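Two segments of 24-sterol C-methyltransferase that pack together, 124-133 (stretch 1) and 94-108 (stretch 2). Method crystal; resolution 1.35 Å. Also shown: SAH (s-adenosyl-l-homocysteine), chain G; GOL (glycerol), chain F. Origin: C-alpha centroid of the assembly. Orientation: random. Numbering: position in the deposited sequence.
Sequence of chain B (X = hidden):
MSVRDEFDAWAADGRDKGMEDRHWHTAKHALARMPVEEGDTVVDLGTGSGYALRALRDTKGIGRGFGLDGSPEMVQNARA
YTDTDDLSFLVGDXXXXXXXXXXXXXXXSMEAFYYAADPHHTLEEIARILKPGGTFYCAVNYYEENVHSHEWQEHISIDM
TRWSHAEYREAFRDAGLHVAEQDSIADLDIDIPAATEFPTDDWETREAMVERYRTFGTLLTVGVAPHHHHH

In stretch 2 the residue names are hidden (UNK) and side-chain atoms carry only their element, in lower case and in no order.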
# COMPACT_ATOMS: atom_id res chain seq x y z
N GLU B 124 17.74 -6.96 2.62
CA GLU B 124 18.53 -6.97 1.39
C GLU B 124 18.28 -8.27 0.60
O GLU B 124 18.15 -8.23 -0.63
CB GLU B 124 20.01 -6.83 1.73
CG GLU B 124 20.35 -5.45 2.27
CD GLU B 124 21.63 -5.37 3.08
OE1 GLU B 124 22.40 -6.36 3.11
OE2 GLU B 124 21.84 -4.34 3.76
N GLU B 125 18.15 -9.40 1.33
CA GLU B 125 17.85 -10.70 0.70
C GLU B 125 16.46 -10.69 0.06
O GLU B 125 16.26 -11.28 -1.01
CB GLU B 125 17.93 -11.81 1.74
CG GLU B 125 19.34 -12.32 1.99
CD GLU B 125 19.87 -13.06 0.77
OE1 GLU B 125 19.52 -14.26 0.60
OE2 GLU B 125 20.60 -12.43 -0.03
N ILE B 126 15.50 -10.04 0.73
CA ILE B 126 14.13 -9.94 0.17
C ILE B 126 14.16 -9.08 -1.10
O ILE B 126 13.57 -9.43 -2.13
CB ILE B 126 13.18 -9.38 1.25
CG1 ILE B 126 12.95 -10.46 2.33
CG2 ILE B 126 11.83 -8.97 0.66
CD1 ILE B 126 12.32 -9.94 3.61
N ALA B 127 14.86 -7.93 -1.05
CA ALA B 127 14.96 -7.09 -2.23
C ALA B 127 15.66 -7.86 -3.37
O ALA B 127 15.30 -7.69 -4.53
CB ALA B 127 15.77 -5.83 -1.90
N ARG B 128 16.62 -8.72 -3.03
CA ARG B 128 17.33 -9.52 -4.03
C ARG B 128 16.40 -10.52 -4.72
O ARG B 128 16.37 -10.56 -5.97
CB ARG B 128 18.50 -10.28 -3.37
CG ARG B 128 19.27 -11.14 -4.37
CD ARG B 128 20.40 -11.92 -3.70
NE ARG B 128 19.94 -12.95 -2.78
CZ ARG B 128 19.39 -14.10 -3.14
NH1 ARG B 128 19.26 -14.41 -4.43
NH2 ARG B 128 18.97 -14.96 -2.23
N ILE B 129 15.65 -11.33 -3.93
CA ILE B 129 14.80 -12.36 -4.56
C ILE B 129 13.56 -11.80 -5.28
O ILE B 129 13.04 -12.44 -6.20
CB ILE B 129 14.42 -13.48 -3.60
CG1 ILE B 129 13.43 -12.96 -2.51
CG2 ILE B 129 15.70 -14.11 -2.97
CD1 ILE B 129 12.88 -14.11 -1.65
N LEU B 130 13.07 -10.64 -4.85
CA LEU B 130 11.92 -10.06 -5.50
C LEU B 130 12.25 -9.60 -6.90
O LEU B 130 13.24 -8.92 -7.11
CB LEU B 130 11.45 -8.83 -4.69
CG LEU B 130 10.57 -9.14 -3.49
CD1 LEU B 130 10.34 -7.85 -2.67
CD2 LEU B 130 9.26 -9.81 -3.92
N LYS B 131 11.32 -9.81 -7.81
CA LYS B 131 11.41 -9.19 -9.13
C LYS B 131 11.23 -7.66 -8.95
O LYS B 131 10.45 -7.25 -8.08
CB LYS B 131 10.26 -9.71 -10.00
CG LYS B 131 10.45 -11.18 -10.39
CD LYS B 131 9.21 -11.71 -11.10
CE LYS B 131 9.41 -13.13 -11.55
NZ LYS B 131 8.19 -13.60 -12.26
N PRO B 132 11.84 -6.81 -9.79
CA PRO B 132 11.53 -5.36 -9.73
C PRO B 132 10.01 -5.15 -9.83
O PRO B 132 9.32 -5.74 -10.66
CB PRO B 132 12.23 -4.81 -11.00
CG PRO B 132 13.37 -5.75 -11.20
CD PRO B 132 12.82 -7.12 -10.85
N GLY B 133 9.49 -4.31 -8.94
CA GLY B 133 8.06 -4.04 -8.86
C GLY B 133 7.32 -4.98 -7.92
O GLY B 133 6.14 -4.77 -7.66
N UNK B 94 16.23 -17.00 7.53
CA UNK B 94 16.06 -15.65 7.06
C UNK B 94 17.35 -14.96 6.65
O UNK B 94 17.29 -13.95 5.94
c UNK B 94 15.38 -14.79 8.12
c UNK B 94 13.35 -14.64 9.60
c UNK B 94 13.97 -15.18 8.48
c UNK B 94 11.34 -15.84 9.13
c UNK B 94 13.23 -16.02 7.66
c UNK B 94 11.94 -16.39 8.01
c UNK B 94 12.06 -14.99 9.95
N UNK B 95 18.50 -15.48 7.11
CA UNK B 95 19.75 -14.81 6.74
C UNK B 95 20.31 -15.21 5.40
O UNK B 95 21.21 -14.54 4.90
c UNK B 95 20.82 -14.98 7.84
o UNK B 95 23.01 -14.08 7.93
o UNK B 95 21.34 -12.66 7.93
c UNK B 95 21.80 -13.82 7.90
N UNK B 96 19.78 -16.29 4.79
CA UNK B 96 20.30 -16.73 3.49
C UNK B 96 19.16 -17.38 2.75
O UNK B 96 18.89 -18.57 2.96
c UNK B 96 21.46 -17.74 3.67
c UNK B 96 22.73 -17.17 4.28
o UNK B 96 23.03 -17.49 5.46
o UNK B 96 23.42 -16.40 3.59
N UNK B 97 18.41 -16.57 1.95
CA UNK B 97 17.22 -17.11 1.27
C UNK B 97 17.63 -17.93 0.05
O UNK B 97 18.33 -17.43 -0.83
c UNK B 97 16.23 -16.02 0.89
c UNK B 97 15.80 -15.12 2.06
c UNK B 97 14.80 -14.02 1.57
c UNK B 97 15.20 -15.93 3.22
N UNK B 98 17.10 -19.18 -0.02
CA UNK B 98 17.52 -20.12 -1.06
C UNK B 98 16.73 -19.97 -2.35
O UNK B 98 16.29 -20.96 -2.94
c UNK B 98 16.12 -21.28 0.47
c UNK B 98 17.34 -21.48 -0.38
c UNK B 98 16.24 -19.85 0.98
N UNK B 99 16.58 -18.71 -2.80
CA UNK B 99 15.89 -18.39 -4.04
C UNK B 99 16.76 -17.54 -4.91
O UNK B 99 17.53 -16.70 -4.41
c UNK B 99 11.98 -19.88 -1.21
c UNK B 99 13.61 -18.16 -1.52
c UNK B 99 12.77 -18.90 -0.68
c UNK B 99 14.57 -17.64 -3.77
c UNK B 99 12.78 -19.35 -3.41
c UNK B 99 13.64 -18.40 -2.89
c UNK B 99 11.97 -20.11 -2.57
N UNK B 100 16.64 -17.76 -6.23
CA UNK B 100 17.39 -16.99 -7.21
C UNK B 100 17.08 -15.50 -7.15
O UNK B 100 15.98 -15.11 -6.72
c UNK B 100 17.57 -18.79 -9.02
c UNK B 100 16.99 -17.45 -8.62
o UNK B 100 18.51 -19.26 -8.34
o UNK B 100 17.11 -19.35 -10.04
N UNK B 101 17.99 -14.66 -7.65
CA UNK B 101 17.71 -13.24 -7.78
C UNK B 101 16.48 -13.04 -8.67
O UNK B 101 16.33 -13.74 -9.67
c UNK B 101 20.18 -12.43 -7.71
c UNK B 101 18.87 -12.48 -8.46
o UNK B 101 21.09 -11.69 -8.16
o UNK B 101 20.33 -13.16 -6.72
N UNK B 102 15.64 -12.05 -8.35
CA UNK B 102 14.53 -11.63 -9.20
C UNK B 102 13.66 -12.79 -9.66
O UNK B 102 13.33 -12.88 -10.85
o UNK B 102 16.53 -9.14 -11.14
o UNK B 102 15.95 -9.13 -9.04
c UNK B 102 15.91 -9.62 -10.19
c UNK B 102 15.06 -10.85 -10.43
N UNK B 103 13.31 -13.68 -8.74
CA UNK B 103 12.56 -14.86 -9.12
C UNK B 103 11.18 -14.92 -8.46
O UNK B 103 10.41 -15.83 -8.76
c UNK B 103 13.35 -16.10 -8.70
o UNK B 103 13.50 -16.19 -7.28
N UNK B 104 10.89 -14.01 -7.51
CA UNK B 104 9.67 -14.04 -6.67
C UNK B 104 8.81 -12.83 -6.94
O UNK B 104 9.33 -11.71 -6.98
c UNK B 104 10.07 -14.20 -5.17
c UNK B 104 8.87 -14.11 -4.25
c UNK B 104 10.78 -15.55 -4.97
N UNK B 105 7.48 -13.04 -7.07
CA UNK B 105 6.63 -11.87 -7.31
C UNK B 105 6.34 -11.08 -6.04
O UNK B 105 6.29 -9.85 -6.09
o UNK B 105 5.36 -14.12 -9.51
o UNK B 105 6.03 -12.17 -10.25
c UNK B 105 5.54 -12.89 -9.37
c UNK B 105 5.32 -12.28 -7.98
N UNK B 106 6.08 -11.79 -4.90
CA UNK B 106 5.81 -11.10 -3.65
C UNK B 106 6.31 -11.93 -2.48
O UNK B 106 6.38 -13.16 -2.58
c UNK B 106 2.60 -9.85 -6.41
n UNK B 106 2.98 -10.79 -5.57
c UNK B 106 4.31 -10.84 -3.43
n UNK B 106 2.98 -8.63 -6.02
c UNK B 106 3.66 -10.11 -4.55
c UNK B 106 3.67 -8.79 -4.81
N UNK B 107 6.67 -11.23 -1.40
CA UNK B 107 7.08 -11.91 -0.16
C UNK B 107 6.13 -11.41 0.93
O UNK B 107 5.85 -10.20 1.03
c UNK B 107 9.51 -12.06 -0.87
c UNK B 107 8.55 -11.54 0.20
c UNK B 107 8.95 -12.11 1.57
N UNK B 108 5.65 -12.35 1.76
CA UNK B 108 4.79 -12.09 2.90
C UNK B 108 5.51 -12.57 4.15
O UNK B 108 6.16 -13.62 4.13
c UNK B 108 0.36 -12.10 6.61
c UNK B 108 2.72 -13.10 4.03
n UNK B 108 1.97 -13.94 5.99
c UNK B 108 1.35 -12.72 5.84
c UNK B 108 1.79 -12.17 4.60
c UNK B 108 -0.08 -10.85 6.20
c UNK B 108 2.83 -14.14 4.91
c UNK B 108 1.30 -10.91 4.19
c UNK B 108 0.35 -10.27 4.98
c UNK B 108 3.50 -12.93 2.75
N SAH G . 3.54 -16.55 10.15
CA SAH G . 2.95 -17.49 11.14
CB SAH G . 3.97 -17.98 12.25
CG SAH G . 4.46 -16.85 13.15
SD SAH G . 5.60 -17.50 14.42
C SAH G . 1.70 -16.90 11.83
O SAH G . 1.36 -15.71 11.42
OXT SAH G . 1.09 -17.52 12.68
C5' SAH G . 7.24 -17.21 13.70
C4' SAH G . 7.63 -18.26 12.67
O4' SAH G . 8.90 -17.85 12.09
C3' SAH G . 7.87 -19.62 13.32
O3' SAH G . 7.19 -20.68 12.63
C2' SAH G . 9.40 -19.73 13.38
O2' SAH G . 9.91 -21.06 13.34
C1' SAH G . 9.83 -18.91 12.16
N9 SAH G . 11.17 -18.33 12.27
C8 SAH G . 11.64 -17.51 13.27
N7 SAH G . 12.87 -17.10 13.08
C5 SAH G . 13.23 -17.67 11.87
C6 SAH G . 14.42 -17.61 11.11
N6 SAH G . 15.52 -16.95 11.49
N1 SAH G . 14.45 -18.31 9.94
C2 SAH G . 13.38 -19.02 9.58
N3 SAH G . 12.21 -19.15 10.22
C4 SAH G . 12.19 -18.43 11.36
C1 GOL F . 6.43 -8.85 -9.23
O1 GOL F . 5.15 -8.39 -8.84
C2 GOL F . 6.50 -9.08 -10.72
O2 GOL F . 5.30 -9.72 -11.17
C3 GOL F . 6.78 -7.83 -11.54
O3 GOL F . 6.30 -6.66 -10.90
O HOH W 1 6.99 -15.93 -11.25
O HOH W 2 3.52 -5.59 -7.66

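Position 94 carries one carbon and then a six-carbon ring with no oxygen, hence Phe 94; its N donates to SAH N1 (3.3 Å), and SAH C2 lies over one ring face. Positions 95 and 96 each have two carbons, the second bearing two oxygens, and both point away from stretch 1: Asp 95 and Asp 96. The carboxylate identifies aspartate, since asparagine would show a nitrogen.

Position 97 has four carbons forked at the second, so it is Leu 97. Its N donates to Glu 125 OE1 (2.9 Å), and its CD1 lies 3.8 Å from Ile 129 CD1. At 98, three carbons close onto the backbone N: Pro 98. Position 99 repeats the one-carbon-plus-six-ring pattern, so Phe 99; its O accepts from Arg 128 NH1 (2.9 Å) and NH2 (3.1 Å), while its CB meets Ile 129 CG2 at 3.8 Å.

Positions 100, 101 and 102 all show two carbons ending in two oxygens. Asp 100 points away. At 101 the carboxylate end comes nearer, and Asp 101 OD1 forms a salt bridge with Arg 128 NH1 (2.8 Å). Asp 102 adopts phi/psi 50/46, and its N donates to Arg 128 O (2.9 Å, 169°). Position 103, one carbon and one oxygen, is Ser 103; its OG donates to Asp 100 O (2.8 Å), bracing the loop.

Position 104 has one carbon carrying two more, with CD1 of Ile 129 4.2 Å from one branch: Val 104. Position 105 again ends in two oxygens, one of them 3.3 Å from Lys 131 NZ; this is Asp 105, whose OD1 makes a weak salt bridge there, while water 1 links its OD2 to the same NZ. Position 106 bears a five-membered ring of three carbons and two nitrogens, pointing away: His 106. Position 107, again three carbons forked at the first, is Val 107, its CG2 3.8 Å from Leu 130 CD2. Position 108, with fused rings holding eight carbons and one nitrogen, is Trp 108, out of reach.

The contact works in three layers. Ile 129 O, at the helix terminus, accepts from Ser 103 N (2.8 Å) and Val 104 N (3.0 Å), and Lys 131 N donates to Val 104 O (2.9 Å), a parallel register. Arg 128, oriented by Glu 125 (NE to OE2, 2.9 Å), meets Phe 99 O and Asp 101 OD1 at its guanidinium edge. Ile 126, Ile 129 and Leu 130 pack against Leu 97, Val 104 and Val 107, contributing to 936 Å² of buried surface.

Stretch 2 94-108: FDDLPFDDDSVDHVW
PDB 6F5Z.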